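Local coordinates for protein probable translation initiation factor eIF-2B subunit epsilon (Schizosaccharomyces pombe, PDB 5B04) that forms part of the eIF2B complex, which catalyses the exchange of GDP for GTP on the gamma subunit of translation initiation factor eIF2, at residues Thr172-Cys186 with Ile261-Arg275. Numbering follows the deposited sequence.
With PO4 (phosphate ion), chain S.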
# COMPACT_ATOMS: atom_id res chain seq x y z
N THR I 172 -28.06 -10.18 53.03
CA THR I 172 -27.24 -9.37 53.93
C THR I 172 -26.73 -8.14 53.19
O THR I 172 -26.71 -7.03 53.74
CB THR I 172 -26.05 -10.18 54.49
OG1 THR I 172 -26.52 -11.12 55.46
CG2 THR I 172 -25.03 -9.25 55.14
N GLU I 173 -26.34 -8.33 51.94
CA GLU I 173 -25.81 -7.25 51.12
C GLU I 173 -26.92 -6.33 50.61
O GLU I 173 -26.66 -5.19 50.23
CB GLU I 173 -25.00 -7.82 49.94
CG GLU I 173 -23.70 -8.51 50.34
CD GLU I 173 -23.92 -9.86 50.98
OE1 GLU I 173 -25.03 -10.41 50.85
OE2 GLU I 173 -22.98 -10.38 51.62
N SER I 174 -28.14 -6.84 50.59
CA SER I 174 -29.29 -6.06 50.13
C SER I 174 -29.72 -5.05 51.18
O SER I 174 -30.37 -5.39 52.16
CB SER I 174 -30.46 -6.98 49.78
OG SER I 174 -31.56 -6.24 49.28
N SER I 175 -29.35 -3.79 50.96
CA SER I 175 -29.67 -2.72 51.89
C SER I 175 -29.92 -1.40 51.17
O SER I 175 -29.39 -1.18 50.08
CB SER I 175 -28.54 -2.54 52.91
OG SER I 175 -28.22 -3.77 53.55
N VAL I 176 -30.74 -0.54 51.77
CA VAL I 176 -31.00 0.78 51.21
C VAL I 176 -30.11 1.83 51.86
O VAL I 176 -30.14 2.02 53.08
CB VAL I 176 -32.47 1.19 51.38
CG1 VAL I 176 -32.67 2.63 50.90
CG2 VAL I 176 -33.38 0.25 50.61
N PHE I 177 -29.31 2.51 51.04
CA PHE I 177 -28.47 3.59 51.51
C PHE I 177 -29.00 4.94 51.04
O PHE I 177 -29.46 5.06 49.90
CB PHE I 177 -27.02 3.41 51.03
CG PHE I 177 -26.28 2.30 51.72
CD1 PHE I 177 -26.51 0.98 51.37
CD2 PHE I 177 -25.35 2.57 52.70
CE1 PHE I 177 -25.83 -0.05 52.00
CE2 PHE I 177 -24.66 1.56 53.33
CZ PHE I 177 -24.90 0.24 52.98
N VAL I 178 -28.96 5.94 51.91
CA VAL I 178 -29.28 7.30 51.52
C VAL I 178 -28.06 8.18 51.78
O VAL I 178 -27.71 8.45 52.93
CB VAL I 178 -30.50 7.86 52.27
CG1 VAL I 178 -30.75 9.30 51.87
CG2 VAL I 178 -31.72 7.00 51.99
N ILE I 179 -27.41 8.61 50.70
CA ILE I 179 -26.10 9.24 50.81
C ILE I 179 -26.10 10.68 50.28
O ILE I 179 -26.74 10.98 49.28
CB ILE I 179 -25.04 8.43 50.04
CG1 ILE I 179 -25.36 6.93 50.11
CG2 ILE I 179 -23.66 8.72 50.57
CD1 ILE I 179 -24.34 6.06 49.41
N ASP I 180 -25.37 11.55 50.97
CA ASP I 180 -25.16 12.92 50.50
C ASP I 180 -24.28 12.87 49.25
O ASP I 180 -23.13 12.45 49.32
CB ASP I 180 -24.52 13.77 51.60
CG ASP I 180 -24.62 15.26 51.32
OD1 ASP I 180 -24.48 15.67 50.14
OD2 ASP I 180 -24.83 16.03 52.28
N LYS I 181 -24.83 13.30 48.12
CA LYS I 181 -24.19 13.10 46.82
C LYS I 181 -22.81 13.73 46.68
O LYS I 181 -22.05 13.38 45.77
CB LYS I 181 -25.10 13.62 45.71
CG LYS I 181 -26.26 12.70 45.38
CD LYS I 181 -26.92 13.11 44.07
CE LYS I 181 -25.92 13.09 42.92
NZ LYS I 181 -26.54 13.52 41.64
N LYS I 182 -22.47 14.67 47.56
CA LYS I 182 -21.17 15.33 47.48
C LYS I 182 -20.21 14.82 48.55
O LYS I 182 -19.10 14.39 48.25
CB LYS I 182 -21.32 16.84 47.60
CG LYS I 182 -20.00 17.60 47.47
CD LYS I 182 -20.19 19.09 47.68
CE LYS I 182 -21.35 19.62 46.86
NZ LYS I 182 -21.04 20.94 46.24
N THR I 183 -20.65 14.88 49.81
CA THR I 183 -19.80 14.50 50.93
C THR I 183 -19.77 12.99 51.15
O THR I 183 -19.00 12.50 51.98
CB THR I 183 -20.26 15.19 52.23
OG1 THR I 183 -21.63 14.85 52.49
CG2 THR I 183 -20.15 16.70 52.10
N SER I 184 -20.61 12.28 50.41
CA SER I 184 -20.72 10.82 50.51
C SER I 184 -20.97 10.36 51.95
O SER I 184 -20.47 9.32 52.37
CB SER I 184 -19.47 10.14 49.95
OG SER I 184 -18.34 10.38 50.77
N GLN I 185 -21.75 11.14 52.69
CA GLN I 185 -22.10 10.79 54.06
C GLN I 185 -23.41 10.01 54.10
O GLN I 185 -24.44 10.47 53.61
CB GLN I 185 -22.22 12.05 54.92
CG GLN I 185 -22.99 11.84 56.22
CD GLN I 185 -22.95 13.05 57.13
OE1 GLN I 185 -22.52 14.13 56.73
NE2 GLN I 185 -23.39 12.87 58.37
N CYS I 186 -23.36 8.82 54.69
CA CYS I 186 -24.56 8.01 54.86
C CYS I 186 -25.46 8.66 55.91
O CYS I 186 -25.06 8.86 57.05
CB CYS I 186 -24.19 6.59 55.28
SG CYS I 186 -25.61 5.48 55.48
N ILE I 261 -21.14 9.07 59.83
CA ILE I 261 -20.87 7.81 59.17
C ILE I 261 -20.77 8.07 57.66
O ILE I 261 -21.47 8.93 57.13
CB ILE I 261 -21.95 6.75 59.50
CG1 ILE I 261 -21.45 5.35 59.17
CG2 ILE I 261 -23.26 7.06 58.80
CD1 ILE I 261 -20.29 4.95 60.01
N HIS I 262 -19.88 7.34 56.98
CA HIS I 262 -19.61 7.63 55.58
C HIS I 262 -19.60 6.40 54.68
O HIS I 262 -19.36 5.28 55.15
CB HIS I 262 -18.28 8.37 55.44
CG HIS I 262 -18.35 9.82 55.82
ND1 HIS I 262 -18.84 10.78 54.97
CD2 HIS I 262 -17.99 10.46 56.96
CE1 HIS I 262 -18.78 11.96 55.57
NE2 HIS I 262 -18.27 11.79 56.78
N CYS I 263 -19.85 6.62 53.40
CA CYS I 263 -19.85 5.55 52.40
C CYS I 263 -18.82 5.82 51.30
O CYS I 263 -18.63 6.96 50.89
CB CYS I 263 -21.23 5.39 51.77
SG CYS I 263 -22.44 4.52 52.79
N HIS I 264 -18.18 4.75 50.85
CA HIS I 264 -17.36 4.82 49.65
C HIS I 264 -17.89 3.85 48.61
O HIS I 264 -17.81 2.63 48.79
CB HIS I 264 -15.89 4.51 49.95
CG HIS I 264 -15.02 4.48 48.73
ND1 HIS I 264 -14.30 5.58 48.31
CD2 HIS I 264 -14.77 3.50 47.83
CE1 HIS I 264 -13.63 5.27 47.21
NE2 HIS I 264 -13.90 4.01 46.90
N VAL I 265 -18.45 4.38 47.53
CA VAL I 265 -19.01 3.55 46.48
C VAL I 265 -17.96 3.19 45.44
O VAL I 265 -17.55 4.03 44.64
CB VAL I 265 -20.20 4.24 45.79
CG1 VAL I 265 -20.74 3.36 44.66
CG2 VAL I 265 -21.29 4.55 46.80
N ALA I 266 -17.51 1.94 45.47
CA ALA I 266 -16.58 1.44 44.47
C ALA I 266 -17.34 1.11 43.19
O ALA I 266 -18.29 0.33 43.21
CB ALA I 266 -15.83 0.22 44.98
N LYS I 267 -16.91 1.69 42.09
CA LYS I 267 -17.54 1.51 40.82
C LYS I 267 -16.78 0.56 39.93
O LYS I 267 -17.06 0.45 38.76
CB LYS I 267 -17.68 2.85 40.14
CG LYS I 267 -18.96 3.57 40.51
CD LYS I 267 -18.76 5.04 40.77
CE LYS I 267 -20.06 5.68 41.19
NZ LYS I 267 -20.89 5.99 40.00
N GLU I 268 -15.73 -0.04 40.45
CA GLU I 268 -14.89 -0.86 39.63
C GLU I 268 -14.55 -2.02 40.48
O GLU I 268 -15.02 -2.13 41.56
CB GLU I 268 -13.74 -0.06 39.07
CG GLU I 268 -13.93 1.43 39.02
CD GLU I 268 -12.68 2.14 39.42
OE1 GLU I 268 -11.68 1.99 38.69
OE2 GLU I 268 -12.69 2.83 40.47
N ASN I 269 -13.73 -2.91 39.97
CA ASN I 269 -13.33 -4.07 40.72
C ASN I 269 -14.37 -5.06 41.12
O ASN I 269 -15.27 -5.35 40.36
CB ASN I 269 -12.35 -3.57 41.76
CG ASN I 269 -11.24 -2.76 41.17
OD1 ASN I 269 -10.60 -3.17 40.23
ND2 ASN I 269 -11.00 -1.60 41.73
N TYR I 270 -14.23 -5.56 42.34
CA TYR I 270 -15.01 -6.68 42.82
C TYR I 270 -14.92 -6.64 44.30
O TYR I 270 -13.88 -6.35 44.84
CB TYR I 270 -14.64 -8.05 42.32
CG TYR I 270 -15.55 -9.15 42.75
CD1 TYR I 270 -16.79 -9.26 42.22
CD2 TYR I 270 -15.14 -10.09 43.64
CE1 TYR I 270 -17.61 -10.28 42.60
CE2 TYR I 270 -15.97 -11.11 44.02
CZ TYR I 270 -17.18 -11.19 43.50
OH TYR I 270 -18.00 -12.19 43.86
N ALA I 271 -15.99 -6.97 44.99
CA ALA I 271 -15.79 -7.26 46.41
C ALA I 271 -16.96 -8.08 46.91
O ALA I 271 -18.07 -7.83 46.52
CB ALA I 271 -15.67 -6.03 47.26
N ALA I 272 -16.71 -9.04 47.79
CA ALA I 272 -17.74 -9.89 48.34
C ALA I 272 -17.22 -10.64 49.51
O ALA I 272 -16.04 -10.78 49.67
CB ALA I 272 -18.24 -10.84 47.30
N ARG I 273 -18.11 -11.17 50.32
CA ARG I 273 -17.75 -11.98 51.49
C ARG I 273 -18.32 -13.39 51.41
O ARG I 273 -19.48 -13.58 51.03
CB ARG I 273 -18.22 -11.31 52.78
CG ARG I 273 -17.44 -10.07 53.16
CD ARG I 273 -17.80 -9.59 54.55
NE ARG I 273 -19.24 -9.39 54.70
CZ ARG I 273 -19.98 -9.97 55.65
NH1 ARG I 273 -19.40 -10.76 56.54
NH2 ARG I 273 -21.28 -9.74 55.71
N VAL I 274 -17.50 -14.37 51.77
CA VAL I 274 -17.95 -15.75 51.84
C VAL I 274 -18.56 -16.01 53.21
O VAL I 274 -17.88 -16.43 54.14
CB VAL I 274 -16.80 -16.74 51.59
CG1 VAL I 274 -17.35 -18.14 51.38
CG2 VAL I 274 -15.98 -16.30 50.39
N ARG I 275 -19.86 -15.74 53.33
CA ARG I 275 -20.54 -15.79 54.62
C ARG I 275 -21.59 -16.89 54.69
O ARG I 275 -22.26 -17.06 55.71
CB ARG I 275 -21.18 -14.43 54.92
CG ARG I 275 -22.02 -13.91 53.77
CD ARG I 275 -22.88 -12.73 54.20
NE ARG I 275 -24.01 -12.55 53.29
CZ ARG I 275 -25.12 -13.27 53.34
NH1 ARG I 275 -25.26 -14.22 54.25
NH2 ARG I 275 -26.10 -13.04 52.48
P PO4 S . -28.68 -15.35 53.30
O1 PO4 S . -27.52 -15.84 52.48
O2 PO4 S . -28.20 -14.32 54.30
O3 PO4 S . -29.30 -16.52 54.05
O4 PO4 S . -29.72 -14.73 52.40
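Ile261, in strand 260-266, meets Cys186. Its CG2 packs on Cys186 CB, and its carbonyl oxygen takes a weak, bent hydrogen bond from Cys186 N. The His262 ring lies along the turn before strand 186-191. The Ser184 carbonyl oxygen sits at the ring edge, near its plane, and receives a weak bond from His262 ND1. His262 CE1 touches Gln185 CB at 3.5 Å. Ser184 O also accepts the backbone N-H of Cys263, 3.0 Å from Cys263 N, in a nearly straight bond. Cys263 turns its side chain into the apolar layer. With SG anti to the carbonyl carbon (chi1 -77°), Cys263 SG comes 3.5 Å from Phe177 CD2, an oblique sulfur-aromatic contact, and also rests on Cys186 CB. Ile179 CD1 touches both Cys263 CB and Val265 CG2. The chain then loops away and returns at Arg273, whose NH2 meets Thr172 CG2 at the guanidinium edge; NH1 bonds Ser127 O and Tyr27 OH. Arg275 grips Glu173 side-on, NE to OE2 at 2.9 Å and NH2 to OE1 at 3.3 Å, with the planes only 18° apart. Thr172 OG1 covers one guanidinium face, 3.3 Å above it. Arg275 NH1 also bonds O2 of a phosphate ion, probably from the crystallisation liquor, at 2.9 Å, and NH2 adds weaker bonds. A leucine in place of Arg275 would probably leave the Glu173 carboxylate without this partner and the phosphate without these bonds. Strands 175-179 and 261-266 cross at 104° within the nucleotidyltransferase-like domain. Met157 of strand 153-161 packs against Phe177, Cys186 and Cys263, while strand 271-273 pairs with strand 130-132 and leads into helix 277-288.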